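Local coordinates for protein caspase (Drosophila melanogaster, PDB 3SIR) that acts as a cysteine endopeptidase in the caspase activation cascade that carries out apoptosis, at residues Asp141-Gly145 against Ser163-Pro167. The protein carries 1 engineered substitution. Sequence-based numbering, arbitrary orientation.
Sequences DRLDG and SYKIP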
loop_
_atom_site.group_PDB
_atom_site.type_symbol
_atom_site.label_atom_id
_atom_site.label_comp_id
_atom_site.label_asym_id
_atom_site.label_seq_id
_atom_site.Cartn_x
_atom_site.Cartn_y
_atom_site.Cartn_z
ATOM N N ASP A 141 -9.367 12.884 -9.655
ATOM C CA ASP A 141 -8.245 13.116 -8.754
ATOM C C ASP A 141 -7.053 12.230 -9.107
ATOM O O ASP A 141 -7.186 11.293 -9.892
ATOM C CB ASP A 141 -8.680 12.896 -7.305
ATOM C CG ASP A 141 -9.824 13.806 -6.902
ATOM O OD1 ASP A 141 -9.567 14.997 -6.629
ATOM O OD2 ASP A 141 -10.990 13.365 -6.960
ATOM N N ARG A 142 -5.871 12.606 -8.625
ATOM C CA ARG A 142 -4.664 11.825 -8.863
ATOM C C ARG A 142 -4.217 11.161 -7.566
ATOM O O ARG A 142 -4.485 11.670 -6.479
ATOM C CB ARG A 142 -3.540 12.717 -9.397
ATOM C CG ARG A 142 -3.942 13.641 -10.541
ATOM C CD ARG A 142 -3.319 15.024 -10.388
ATOM N NE ARG A 142 -2.103 15.179 -11.184
ATOM C CZ ARG A 142 -1.220 16.163 -11.023
ATOM N NH1 ARG A 142 -1.406 17.081 -10.084
ATOM N NH2 ARG A 142 -0.158 16.241 -11.813
ATOM N N LEU A 143 -3.500 10.048 -7.684
ATOM C CA LEU A 143 -2.683 9.556 -6.581
ATOM C C LEU A 143 -1.232 9.342 -7.000
ATOM O O LEU A 143 -0.955 8.634 -7.966
ATOM C CB LEU A 143 -3.265 8.263 -6.013
ATOM C CG LEU A 143 -2.513 7.642 -4.833
ATOM C CD1 LEU A 143 -2.460 8.598 -3.646
ATOM C CD2 LEU A 143 -3.169 6.326 -4.436
ATOM N N ASP A 144 -0.316 9.993 -6.292
ATOM C CA ASP A 144 1.094 9.943 -6.645
ATOM C C ASP A 144 1.949 9.931 -5.384
ATOM O O ASP A 144 1.511 10.386 -4.327
ATOM C CB ASP A 144 1.471 11.135 -7.527
ATOM C CG ASP A 144 0.258 11.868 -8.069
ATOM O OD1 ASP A 144 0.100 11.934 -9.307
ATOM O OD2 ASP A 144 -0.521 12.407 -7.256
ATOM N N GLY A 145 3.149 9.366 -5.495
ATOM C CA GLY A 145 4.082 9.287 -4.377
ATOM C C GLY A 145 5.489 9.695 -4.766
ATOM O O GLY A 145 6.457 9.339 -4.092
ATOM N N SER A 163 -5.472 16.000 -5.671
ATOM C CA SER A 163 -4.569 14.900 -5.973
ATOM C C SER A 163 -3.737 14.534 -4.749
ATOM O O SER A 163 -3.324 15.404 -3.979
ATOM C CB SER A 163 -3.649 15.267 -7.137
ATOM O OG SER A 163 -2.628 16.150 -6.710
ATOM N N TYR A 164 -3.524 13.238 -4.556
ATOM C CA TYR A 164 -3.121 12.722 -3.256
ATOM C C TYR A 164 -1.674 12.244 -3.288
ATOM O O TYR A 164 -1.392 11.125 -3.711
ATOM C CB TYR A 164 -4.054 11.593 -2.809
ATOM C CG TYR A 164 -5.447 12.052 -2.433
ATOM C CD1 TYR A 164 -5.816 12.192 -1.100
ATOM C CD2 TYR A 164 -6.391 12.348 -3.409
ATOM C CE1 TYR A 164 -7.084 12.614 -0.754
ATOM C CE2 TYR A 164 -7.650 12.816 -3.071
ATOM C CZ TYR A 164 -7.991 12.934 -1.742
ATOM O OH TYR A 164 -9.251 13.362 -1.395
ATOM N N LYS A 165 -0.758 13.115 -2.875
ATOM C CA LYS A 165 0.645 12.746 -2.746
ATOM C C LYS A 165 0.861 11.839 -1.539
ATOM O O LYS A 165 0.546 12.213 -0.409
ATOM C CB LYS A 165 1.517 13.995 -2.614
ATOM C CG LYS A 165 0.855 15.272 -3.101
ATOM C CD LYS A 165 1.281 15.591 -4.520
ATOM C CE LYS A 165 0.382 16.649 -5.130
ATOM N NZ LYS A 165 0.660 17.984 -4.539
ATOM N N ILE A 166 1.368 10.635 -1.791
ATOM C CA ILE A 166 1.753 9.729 -0.719
ATOM C C ILE A 166 2.838 10.362 0.143
ATOM O O ILE A 166 3.957 10.584 -0.324
ATOM C CB ILE A 166 2.274 8.388 -1.267
ATOM C CG1 ILE A 166 1.233 7.742 -2.187
ATOM C CG2 ILE A 166 2.640 7.451 -0.123
ATOM C CD1 ILE A 166 1.809 7.250 -3.506
ATOM N N PRO A 167 2.547 10.533 1.439
ATOM C CA PRO A 167 3.453 11.269 2.310
ATOM C C PRO A 167 4.874 10.709 2.266
ATOM O O PRO A 167 5.824 11.448 2.012
ATOM C CB PRO A 167 2.848 11.039 3.696
ATOM C CG PRO A 167 2.246 9.688 3.602
ATOM C CD PRO A 167 1.730 9.565 2.193
#
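Y164 is held to the 141-145 segment through its backbone: its N donates to R142 O at 2.7 Å. The bond is fairly straight, with an N-H...O angle of 157°. That same R142 O lies in plane at the edge of the Y164 ring. One step along, D144 N is bonded to Y164 O, an acceptor whose place in the model is less sure. D144 O then takes I166 N at 2.6 Å. Y164 thus bonds the two residues flanking L143, and D144 the two flanking K165; with end-to-end directions only 24° apart, this is a two-strand parallel ladder. L143 and Y164 put their side chains on one face, where they cross at about a right angle, although the placement of L143 CD1 is doubtful. D144 and K165 point to the other face. R142 runs its CB and CD alongside S163 CB. In this caspase domain the ladder pairs the segments flanking unmodelled residues 146-162, R142 opposite S163 and G145 opposite I166, just after C138, catalytic by similarity. G145 is probably the first propeptide residue. Farther out, S163 OG bonds Q108 NE2, Y164 OH bonds Y68 OH and its ring meets Y176 edge-to-face, while D141 OD2 accepts from C138 N. The second subunit adds backbone hydrogen bonds at L143 and G145, with its I166 packing against L143.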